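Local coordinates for protein antibiotic biosynthesis monooxygenase (PDB 1IUJ) that is of unproven function but belongs to the antibiotic biosynthesis monooxygenase family, binds zinc ions and may act as a monooxygenase, at residues 33-38 and 52-57. Residues are numbered along the deposited sequence; the frame is centred on the assembly and turned at random.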
loop_
_atom_site.group_PDB
_atom_site.type_symbol
_atom_site.label_atom_id
_atom_site.label_comp_id
_atom_site.label_asym_id
_atom_site.label_seq_id
_atom_site.Cartn_x
_atom_site.Cartn_y
_atom_site.Cartn_z
ATOM N N PRO B 33 -16.789 11.313 6.159
ATOM C CA PRO B 33 -15.977 12.073 7.104
ATOM C C PRO B 33 -14.603 11.438 7.289
ATOM O O PRO B 33 -14.523 10.235 7.550
ATOM C CB PRO B 33 -16.771 11.955 8.402
ATOM C CG PRO B 33 -18.194 11.896 7.928
ATOM C CD PRO B 33 -18.179 11.135 6.631
ATOM N N GLY B 34 -13.546 12.227 7.146
ATOM C CA GLY B 34 -12.209 11.720 7.431
ATOM C C GLY B 34 -11.616 10.902 6.302
ATOM O O GLY B 34 -10.451 10.479 6.376
ATOM N N PHE B 35 -12.390 10.666 5.244
ATOM C CA PHE B 35 -11.827 10.001 4.052
ATOM C C PHE B 35 -10.832 10.945 3.380
ATOM O O PHE B 35 -11.132 12.133 3.145
ATOM C CB PHE B 35 -12.932 9.600 3.057
ATOM C CG PHE B 35 -12.420 9.170 1.710
ATOM C CD1 PHE B 35 -11.915 7.890 1.534
ATOM C CD2 PHE B 35 -12.427 10.033 0.616
ATOM C CE1 PHE B 35 -11.408 7.453 0.284
ATOM C CE2 PHE B 35 -11.939 9.609 -0.643
ATOM C CZ PHE B 35 -11.420 8.325 -0.812
ATOM N N ILE B 36 -9.669 10.406 3.047
ATOM C CA ILE B 36 -8.632 11.153 2.360
ATOM C C ILE B 36 -8.471 10.706 0.892
ATOM O O ILE B 36 -8.543 11.555 -0.035
ATOM C CB ILE B 36 -7.273 11.118 3.115
ATOM C CG1 ILE B 36 -7.404 11.805 4.489
ATOM C CG2 ILE B 36 -6.248 11.873 2.290
ATOM C CD1 ILE B 36 -6.221 11.603 5.391
ATOM N N ARG B 37 -8.221 9.412 0.648
ATOM C CA ARG B 37 -7.873 8.939 -0.709
ATOM C C ARG B 37 -8.094 7.447 -0.842
ATOM O O ARG B 37 -7.920 6.728 0.133
ATOM C CB ARG B 37 -6.421 9.271 -1.044
ATOM C CG ARG B 37 -5.989 9.048 -2.475
ATOM C CD ARG B 37 -4.620 9.568 -2.693
ATOM N NE ARG B 37 -4.232 9.516 -4.099
ATOM C CZ ARG B 37 -3.047 9.899 -4.524
ATOM N NH1 ARG B 37 -2.140 10.342 -3.652
ATOM N NH2 ARG B 37 -2.750 9.806 -5.814
ATOM N N ASN B 38 -8.518 6.990 -2.027
ATOM C CA ASN B 38 -8.651 5.553 -2.301
ATOM C C ASN B 38 -7.901 5.218 -3.578
ATOM O O ASN B 38 -8.028 5.921 -4.575
ATOM C CB ASN B 38 -10.133 5.152 -2.454
ATOM C CG ASN B 38 -10.331 3.654 -2.693
ATOM O OD1 ASN B 38 -10.640 3.216 -3.820
ATOM N ND2 ASN B 38 -10.185 2.864 -1.643
ATOM N N VAL B 52 -6.714 -2.853 -2.495
ATOM C CA VAL B 52 -7.503 -1.633 -2.389
ATOM C C VAL B 52 -6.905 -0.903 -1.194
ATOM O O VAL B 52 -6.966 -1.389 -0.036
ATOM C CB VAL B 52 -8.974 -1.908 -2.151
ATOM C CG1 VAL B 52 -9.698 -0.583 -1.873
ATOM C CG2 VAL B 52 -9.608 -2.722 -3.304
ATOM N N MET B 53 -6.352 0.269 -1.465
ATOM C CA MET B 53 -5.637 1.014 -0.439
ATOM C C MET B 53 -6.428 2.258 -0.118
ATOM O O MET B 53 -6.762 3.041 -1.019
ATOM C CB MET B 53 -4.259 1.434 -0.935
ATOM C CG MET B 53 -3.506 2.178 0.129
ATOM S SD MET B 53 -1.856 2.479 -0.409
ATOM C CE MET B 53 -2.116 3.470 -1.843
ATOM N N THR B 54 -6.710 2.466 1.156
ATOM C CA THR B 54 -7.547 3.598 1.529
ATOM C C THR B 54 -6.897 4.367 2.643
ATOM O O THR B 54 -6.377 3.766 3.597
ATOM C CB THR B 54 -8.921 3.113 1.950
ATOM O OG1 THR B 54 -9.500 2.326 0.896
ATOM C CG2 THR B 54 -9.894 4.334 2.128
ATOM N N LEU B 55 -6.830 5.685 2.463
ATOM C CA LEU B 55 -6.191 6.598 3.410
ATOM C C LEU B 55 -7.264 7.335 4.181
ATOM O O LEU B 55 -8.182 7.891 3.575
ATOM C CB LEU B 55 -5.339 7.629 2.653
ATOM C CG LEU B 55 -3.943 7.223 2.185
ATOM C CD1 LEU B 55 -3.984 6.012 1.243
ATOM C CD2 LEU B 55 -3.332 8.465 1.494
ATOM N N TRP B 56 -7.132 7.332 5.503
ATOM C CA TRP B 56 -8.121 7.937 6.421
ATOM C C TRP B 56 -7.444 8.901 7.388
ATOM O O TRP B 56 -6.283 8.719 7.753
ATOM C CB TRP B 56 -8.745 6.797 7.256
ATOM C CG TRP B 56 -9.646 5.860 6.451
ATOM C CD1 TRP B 56 -9.357 4.602 5.995
ATOM C CD2 TRP B 56 -11.004 6.112 6.098
ATOM N NE1 TRP B 56 -10.440 4.080 5.323
ATOM C CE2 TRP B 56 -11.474 4.983 5.390
ATOM C CE3 TRP B 56 -11.878 7.190 6.305
ATOM C CZ2 TRP B 56 -12.774 4.914 4.867
ATOM C CZ3 TRP B 56 -13.173 7.116 5.783
ATOM C CH2 TRP B 56 -13.603 5.987 5.093
ATOM N N GLU B 57 -8.180 9.921 7.854
ATOM C CA GLU B 57 -7.630 10.834 8.861
ATOM C C GLU B 57 -7.263 10.124 10.168
ATOM O O GLU B 57 -6.325 10.531 10.865
ATOM C CB GLU B 57 -8.672 11.930 9.155
ATOM C CG GLU B 57 -8.213 13.072 10.017
ATOM C CD GLU B 57 -7.786 14.234 9.154
ATOM O OE1 GLU B 57 -6.628 14.201 8.687
ATOM O OE2 GLU B 57 -8.621 15.155 8.914
#
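Phe35 leaves strand 35-43 on the same face of the sheet as Trp56 and Asn38, its CG anti to the backbone N (chi1 168°). Its CB rests 3.7 Å from Trp56 CZ3. From there the ring turns an edge toward the face of the indole six-membered ring, CD1 lying over that face, in a T-shaped pair with centroids 5.8 Å apart and planes at 78°. Farther out, CE1 meets the methyl CG2 of Thr54 at 3.9 Å, near the plane of the phenyl ring, while Arg37 N stands over one ring face, offset toward the rim. Val29 of helix 15-29 packs against both aromatic side chains, as expected where the helical layer of a ferredoxin-like (dimeric alpha-beta barrel) fold covers its antiparallel sheet. The two strands form a beta hairpin interrupted by a classic bulge: Ile36 and Arg37 both face Leu55, whose O accepts from Ile36 N (3.0 Å) and from Arg37 N (3.3 Å), each donor standing above the carbonyl plane. Regular pairing resumes with the nearly straight bond from Leu55 N to Arg37 O (2.8 Å, 178°). At the other end Gly34 offers its O to Glu57 N at 2.8 Å, in the carbonyl plane. Ile36 points toward the partner strand, and its CD1 comes up against Glu57 N and Trp56 C. Arg37 extends away from the hairpin to a salt bridge with Asp100 of the second subunit. Asn38, its CB in plane at the edge of the Phe35 ring, sends ND2 obliquely to Thr54 OG1, a weak, bent hydrogen bond of 2.7 Å, while Val52 CG1 also touches that amide nitrogen.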